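Local atomic coordinates of vestitone reductase (PDB entry 2P4H), a protein that catalyses the stereospecific, NADPH-dependent reduction of (3R)-vestitone in the biosynthesis of medicarpin, a phytoalexin of alfalfa. Residues A[226-229]-A[230-234]; A[273-276]-A[277-281]; A[289-292]-A[293-296]. One frame throughout, in Å; residues are numbered along the deposited sequence.

Contact 1. Residues A[226-229]-A[230-234]; sequences HVDD and VARAH
V230 packs back on the turn before it: its CG2 sits 3.6 Å from H226 O, and its CB lies 3.3 Å from V227 O. This is the tight, buried side. A compact branched valine suits it, because L13 and L187 press from beyond, while A231 has just a methyl to place beside S20. H226 is the N-cap at the start of the helix. ND1 accepts D228 N in the plane of its ring at 2.9 Å, and NE2 is held by D311, consistent with a ring that is probably neutral, NE2 donating.

D229 is buried too. R232 bends at chi3 (62°) to bring NH1 alongside it, 2.8 Å from OD1, a salt bridge with a weak hydrogen bond; the two planes stand 71° apart. D229 OD1 also takes K302 N and OD2 takes Y303 N, while R232 NH1 also donates to D300 O. Looser is the partly exposed side, where D228 OD2 comes no nearer the R232 chain than 4.1 Å, at CD; W16 and Y303 hold its carboxylate instead. Together these residues form the capped first turns of helix 227-239, entered directly from strand 219-226 and laid against helix 12-23 of the Rossmann fold.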
loop_
_atom_site.group_PDB
_atom_site.type_symbol
_atom_site.label_atom_id
_atom_site.label_comp_id
_atom_site.label_asym_id
_atom_site.label_seq_id
_atom_site.Cartn_x
_atom_site.Cartn_y
_atom_site.Cartn_z
ATOM N N HIS A 226 -1.615 9.487 1.669
ATOM C CA HIS A 226 -2.972 9.354 2.196
ATOM C C HIS A 226 -3.582 8.120 1.529
ATOM O O HIS A 226 -3.502 7.963 0.308
ATOM C CB HIS A 226 -3.796 10.600 1.851
ATOM C CG HIS A 226 -5.113 10.673 2.561
ATOM N ND1 HIS A 226 -6.105 9.732 2.391
ATOM C CD2 HIS A 226 -5.598 11.579 3.443
ATOM C CE1 HIS A 226 -7.146 10.055 3.138
ATOM N NE2 HIS A 226 -6.865 11.171 3.786
ATOM N N VAL A 227 -4.191 7.246 2.325
ATOM C CA VAL A 227 -4.783 6.029 1.788
ATOM C C VAL A 227 -5.787 6.274 0.659
ATOM O O VAL A 227 -5.855 5.491 -0.288
ATOM C CB VAL A 227 -5.456 5.187 2.910
ATOM C CG1 VAL A 227 -6.689 5.894 3.445
ATOM C CG2 VAL A 227 -5.813 3.803 2.382
ATOM N N ASP A 228 -6.563 7.352 0.737
ATOM C CA ASP A 228 -7.527 7.593 -0.329
ATOM C C ASP A 228 -6.841 8.045 -1.616
ATOM O O ASP A 228 -7.379 7.849 -2.710
ATOM C CB ASP A 228 -8.599 8.598 0.096
ATOM C CG ASP A 228 -9.826 8.534 -0.796
ATOM O OD1 ASP A 228 -10.349 7.418 -0.993
ATOM O OD2 ASP A 228 -10.267 9.588 -1.304
ATOM N N ASP A 229 -5.667 8.662 -1.507
ATOM C CA ASP A 229 -4.959 9.031 -2.726
ATOM C C ASP A 229 -4.423 7.746 -3.361
ATOM O O ASP A 229 -4.292 7.666 -4.581
ATOM C CB ASP A 229 -3.821 10.019 -2.452
ATOM C CG ASP A 229 -4.275 11.470 -2.554
ATOM O OD1 ASP A 229 -5.137 11.760 -3.413
ATOM O OD2 ASP A 229 -3.765 12.321 -1.797
ATOM N N VAL A 230 -4.124 6.734 -2.546
ATOM C CA VAL A 230 -3.651 5.471 -3.106
ATOM C C VAL A 230 -4.801 4.833 -3.888
ATOM O O VAL A 230 -4.597 4.304 -4.981
ATOM C CB VAL A 230 -3.174 4.487 -2.013
ATOM C CG1 VAL A 230 -2.790 3.155 -2.652
ATOM C CG2 VAL A 230 -1.975 5.066 -1.280
ATOM N N ALA A 231 -6.011 4.887 -3.333
ATOM C CA ALA A 231 -7.172 4.325 -4.017
ATOM C C ALA A 231 -7.409 5.116 -5.304
ATOM O O ALA A 231 -7.677 4.539 -6.357
ATOM C CB ALA A 231 -8.406 4.389 -3.115
ATOM N N ARG A 232 -7.303 6.439 -5.216
ATOM C CA ARG A 232 -7.494 7.285 -6.391
ATOM C C ARG A 232 -6.449 6.974 -7.465
ATOM O O ARG A 232 -6.765 6.968 -8.653
ATOM C CB ARG A 232 -7.425 8.766 -6.002
ATOM C CG ARG A 232 -8.627 9.244 -5.191
ATOM C CD ARG A 232 -8.545 10.727 -4.816
ATOM N NE ARG A 232 -8.534 11.596 -5.991
ATOM C CZ ARG A 232 -7.441 12.125 -6.530
ATOM N NH1 ARG A 232 -6.251 11.892 -5.998
ATOM N NH2 ARG A 232 -7.534 12.871 -7.624
ATOM N N ALA A 233 -5.213 6.704 -7.047
ATOM C CA ALA A 233 -4.146 6.386 -7.996
ATOM C C ALA A 233 -4.446 5.083 -8.732
ATOM O O ALA A 233 -4.163 4.966 -9.923
ATOM C CB ALA A 233 -2.810 6.286 -7.271
ATOM N N HIS A 234 -5.006 4.104 -8.025
ATOM C CA HIS A 234 -5.363 2.828 -8.643
ATOM C C HIS A 234 -6.390 3.055 -9.746
ATOM O O HIS A 234 -6.244 2.554 -10.859
ATOM C CB HIS A 234 -5.956 1.863 -7.604
ATOM C CG HIS A 234 -4.931 1.142 -6.782
ATOM N ND1 HIS A 234 -4.614 -0.186 -6.974
ATOM C CD2 HIS A 234 -4.165 1.565 -5.749
ATOM C CE1 HIS A 234 -3.699 -0.550 -6.093
ATOM N NE2 HIS A 234 -3.410 0.494 -5.338
#

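Contact 2. Residues A[273-276]-A[277-281]; sequences LTVD and ELKEI
T274 and E277 exchange hydrogen bonds in both directions. The amide of T274 donates to E277 OE1 at 2.9 Å along a nearly straight path (167°), meeting the oxygen on its anti lone pair, the one turned away from OE2. In return E277 N donates to T274 OG1 at 3.1 Å. The hydroxyl can accept this bond because OG1 stands between the backbone N and the carbonyl carbon (chi1 64°), which puts it within reach of E277 N. Glutamate suits its place since its first torsion (chi1 -66°) sets CG beside the backbone N, and from there the extended chain is long enough to carry the carboxylate back to an amide three residues earlier.

Among the backbone bonds, L278 N reaches T274 O at 2.9 Å, and K279 N closes a type I turn on D276 O. A type II turn from L278 to I281 follows at once.

The charged pair is D276 with K279. The lysine chain lies over D276 O and bends at chi4, setting NZ 2.9 Å from OD1 of D276, again on an anti lone pair. Both side chains are exposed, so the salt bridge lies at the surface.

Apolar contact is left to the leucines. L273 CD1 and L278 CD2 touch at 4.0 Å, the side chains crossing at about a right angle; I217 adjoins both, and S260 of helix 256-266 bonds L273 O. Leucine fits here because L278 is buried on the protein side of an otherwise polar turn. The reciprocal threonine-glutamate pairing is that of a capping box, here within the loop between helix 256-266 and strand 284-285.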
loop_
_atom_site.group_PDB
_atom_site.type_symbol
_atom_site.label_atom_id
_atom_site.label_comp_id
_atom_site.label_asym_id
_atom_site.label_seq_id
_atom_site.Cartn_x
_atom_site.Cartn_y
_atom_site.Cartn_z
ATOM N N LEU A 273 5.849 15.224 22.196
ATOM C CA LEU A 273 7.251 15.587 22.340
ATOM C C LEU A 273 7.520 16.797 21.458
ATOM O O LEU A 273 7.142 16.818 20.285
ATOM C CB LEU A 273 8.153 14.432 21.903
ATOM C CG LEU A 273 8.183 13.210 22.822
ATOM C CD1 LEU A 273 8.844 12.047 22.111
ATOM C CD2 LEU A 273 8.934 13.557 24.100
ATOM N N THR A 274 8.174 17.802 22.024
ATOM C CA THR A 274 8.492 19.016 21.287
ATOM C C THR A 274 9.752 18.858 20.452
ATOM O O THR A 274 10.519 17.904 20.614
ATOM C CB THR A 274 8.736 20.194 22.241
ATOM O OG1 THR A 274 9.891 19.913 23.044
ATOM C CG2 THR A 274 7.531 20.416 23.147
ATOM N N VAL A 275 9.972 19.814 19.557
ATOM C CA VAL A 275 11.165 19.805 18.737
ATOM C C VAL A 275 12.386 19.774 19.662
ATOM O O VAL A 275 13.340 19.038 19.415
ATOM C CB VAL A 275 11.201 21.058 17.827
ATOM C CG1 VAL A 275 12.609 21.307 17.309
ATOM C CG2 VAL A 275 10.237 20.861 16.656
ATOM N N ASP A 276 12.355 20.554 20.741
ATOM C CA ASP A 276 13.492 20.567 21.657
ATOM C C ASP A 276 13.711 19.201 22.309
ATOM O O ASP A 276 14.851 18.753 22.450
ATOM C CB ASP A 276 13.307 21.633 22.740
ATOM C CG ASP A 276 14.595 21.920 23.489
ATOM O OD1 ASP A 276 15.595 22.259 22.827
ATOM O OD2 ASP A 276 14.609 21.807 24.730
ATOM N N GLU A 277 12.626 18.538 22.698
ATOM C CA GLU A 277 12.730 17.226 23.328
ATOM C C GLU A 277 13.198 16.171 22.331
ATOM O O GLU A 277 13.727 15.128 22.723
ATOM C CB GLU A 277 11.382 16.831 23.939
ATOM C CG GLU A 277 10.974 17.728 25.106
ATOM C CD GLU A 277 9.600 17.412 25.659
ATOM O OE1 GLU A 277 8.639 17.308 24.870
ATOM O OE2 GLU A 277 9.477 17.282 26.895
ATOM N N LEU A 278 13.025 16.452 21.043
ATOM C CA LEU A 278 13.434 15.524 19.990
ATOM C C LEU A 278 14.850 15.791 19.486
ATOM O O LEU A 278 15.328 15.099 18.588
ATOM C CB LEU A 278 12.454 15.594 18.812
ATOM C CG LEU A 278 11.058 15.032 19.083
ATOM C CD1 LEU A 278 10.086 15.465 17.994
ATOM C CD2 LEU A 278 11.146 13.509 19.171
ATOM N N LYS A 279 15.519 16.787 20.057
ATOM C CA LYS A 279 16.878 17.125 19.641
ATOM C C LYS A 279 17.820 15.934 19.727
ATOM O O LYS A 279 17.830 15.208 20.717
ATOM C CB LYS A 279 17.426 18.276 20.488
ATOM C CG LYS A 279 16.982 19.650 20.013
ATOM C CD LYS A 279 17.564 20.754 20.879
ATOM C CE LYS A 279 17.307 22.123 20.265
ATOM N NZ LYS A 279 15.866 22.334 19.978
ATOM N N GLU A 280 18.614 15.742 18.679
ATOM C CA GLU A 280 19.568 14.639 18.620
ATOM C C GLU A 280 18.884 13.278 18.689
ATOM O O GLU A 280 19.522 12.273 19.004
ATOM C CB GLU A 280 20.590 14.751 19.756
ATOM C CG GLU A 280 21.459 15.995 19.703
ATOM C CD GLU A 280 22.512 16.010 20.795
ATOM O OE1 GLU A 280 23.345 15.080 20.831
ATOM O OE2 GLU A 280 22.507 16.950 21.618
ATOM N N ILE A 281 17.586 13.245 18.397
ATOM C CA ILE A 281 16.839 11.993 18.423
ATOM C C ILE A 281 17.457 11.028 17.418
ATOM O O ILE A 281 17.721 11.395 16.272
ATOM C CB ILE A 281 15.343 12.219 18.065
ATOM C CG1 ILE A 281 14.558 10.915 18.234
ATOM C CG2 ILE A 281 15.214 12.743 16.640
ATOM C CD1 ILE A 281 14.418 10.463 19.674
#

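Contact 3. Residues A[289-292]-A[293-296]; sequences LNTK and KLVD
K292 NZ and D296 OD2 form the shortest polar link between side chains, a salt bridge of 2.8 Å across one helical turn. The ammonium group uses the syn lone pair of OD2, on the side of OD1. Lysine reaches it with a chain straight through chi3 and turned only at chi4 (-65°), which brings NZ up to the edge of the carboxylate, close to its plane, while K292 CG passes 3.5 Å from D296 OD2. A water donates to D296 OD1 at 2.9 Å and takes a weak bond from NZ, bridging the pair. Both residues are exposed, and an aspartate four places on, with CG beside its own backbone N, is short enough to stay close to the turn.

The first helical bonds join the same turn: V295 N to T291 O at 3.2 Å, and D296 N to K292 O. A second water accepts K293 N at 3.0 Å and donates to N290 O, serving an amide at the start of the helix.

T291 occupies the N-cap position without capping through its side chain. Its OG1 turns back to donate to L289 O at 2.9 Å and also accepts S250 N, while CG2 lies beside L294, 4.0 Å from that CB. Threonine is apt because it offers a hydroxyl to one side and a methyl to the other. An alanine here, lacking both OG1 and CG2, would probably leave L289 O and S250 N without this shared mate and open a gap beside L294.

K293 leads its extended chain away to R246 O and the ring of Y247. Exposed and bridged by water, the K292-D296 salt bridge probably fastens the first turn only modestly, whereas a hydroxyl that donates to one backbone atom and accepts from another, with a methyl against L294, ties the helix start to the protein.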
loop_
_atom_site.group_PDB
_atom_site.type_symbol
_atom_site.label_atom_id
_atom_site.label_comp_id
_atom_site.label_asym_id
_atom_site.label_seq_id
_atom_site.Cartn_x
_atom_site.Cartn_y
_atom_site.Cartn_z
ATOM N N LEU A 289 10.645 9.196 -1.640
ATOM C CA LEU A 289 10.394 8.416 -2.848
ATOM C C LEU A 289 9.757 9.382 -3.850
ATOM O O LEU A 289 8.539 9.578 -3.864
ATOM C CB LEU A 289 9.470 7.229 -2.535
ATOM C CG LEU A 289 9.889 6.390 -1.316
ATOM C CD1 LEU A 289 8.938 5.215 -1.151
ATOM C CD2 LEU A 289 11.319 5.886 -1.480
ATOM N N ASN A 290 10.614 9.995 -4.666
ATOM C CA ASN A 290 10.223 10.986 -5.671
ATOM C C ASN A 290 9.029 10.508 -6.485
ATOM O O ASN A 290 9.101 9.498 -7.175
ATOM C CB ASN A 290 11.420 11.266 -6.583
ATOM C CG ASN A 290 11.269 12.541 -7.386
ATOM O OD1 ASN A 290 12.239 13.021 -7.986
ATOM N ND2 ASN A 290 10.064 13.098 -7.411
ATOM N N THR A 291 7.936 11.257 -6.405
ATOM C CA THR A 291 6.702 10.892 -7.082
ATOM C C THR A 291 6.431 11.726 -8.341
ATOM O O THR A 291 5.306 11.805 -8.844
ATOM C CB THR A 291 5.566 10.940 -6.027
ATOM O OG1 THR A 291 5.868 9.962 -5.021
ATOM C CG2 THR A 291 4.207 10.624 -6.612
ATOM N N LYS A 292 7.498 12.311 -8.876
ATOM C CA LYS A 292 7.408 13.115 -10.088
ATOM C C LYS A 292 6.882 12.311 -11.285
ATOM O O LYS A 292 6.102 12.827 -12.080
ATOM C CB LYS A 292 8.782 13.705 -10.417
ATOM C CG LYS A 292 8.839 14.488 -11.720
ATOM C CD LYS A 292 10.199 15.154 -11.884
ATOM C CE LYS A 292 10.318 15.881 -13.217
ATOM N NZ LYS A 292 10.256 14.939 -14.370
ATOM N N LYS A 293 7.288 11.049 -11.415
ATOM C CA LYS A 293 6.830 10.240 -12.546
ATOM C C LYS A 293 5.306 10.123 -12.595
ATOM O O LYS A 293 4.691 10.289 -13.654
ATOM C CB LYS A 293 7.459 8.845 -12.490
ATOM C CG LYS A 293 7.175 7.987 -13.714
ATOM C CD LYS A 293 7.759 6.591 -13.545
ATOM C CE LYS A 293 7.460 5.702 -14.748
ATOM N NZ LYS A 293 8.041 4.334 -14.583
ATOM N N LEU A 294 4.694 9.843 -11.451
ATOM C CA LEU A 294 3.244 9.709 -11.395
ATOM C C LEU A 294 2.540 11.040 -11.675
ATOM O O LEU A 294 1.512 11.072 -12.350
ATOM C CB LEU A 294 2.823 9.155 -10.029
ATOM C CG LEU A 294 1.328 8.929 -9.783
ATOM C CD1 LEU A 294 0.746 8.025 -10.857
ATOM C CD2 LEU A 294 1.134 8.312 -8.407
ATOM N N VAL A 295 3.092 12.132 -11.157
ATOM C CA VAL A 295 2.500 13.444 -11.383
ATOM C C VAL A 295 2.661 13.839 -12.857
ATOM O O VAL A 295 1.747 14.422 -13.446
ATOM C CB VAL A 295 3.140 14.508 -10.457
ATOM C CG1 VAL A 295 2.643 15.903 -10.829
ATOM C CG2 VAL A 295 2.782 14.203 -9.002
ATOM N N ASP A 296 3.812 13.510 -13.449
ATOM C CA ASP A 296 4.065 13.807 -14.863
ATOM C C ASP A 296 3.067 13.038 -15.726
ATOM O O ASP A 296 2.764 13.446 -16.848
ATOM C CB ASP A 296 5.479 13.378 -15.292
ATOM C CG ASP A 296 6.560 14.361 -14.885
ATOM O OD1 ASP A 296 6.240 15.494 -14.477
ATOM O OD2 ASP A 296 7.752 13.990 -15.002
HETATM O O HOH W 1 9.511 9.678 -9.900
HETATM O O HOH W 2 8.107 17.291 -15.699
#

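The three contacts follow one another along the chain, but space groups them differently. Contacts 1 and 3 are neighbours, with centres 14 Å apart and nearest atoms about 5 Å apart. They do not touch, yet F301 meets D229 of the former and T291 of the latter. Contact 2 stands apart at the surface: its centre lies 32 Å from that of contact 1 and 31 Å from that of contact 3, and its nearest atoms remain about 19 Å from 289-296. Contact 1 alone adjoins the predicted cofactor site, the side chain of V230 being about 4 Å from that of L13; contacts 2 and 3 lie away from the annotated NADP-binding residues.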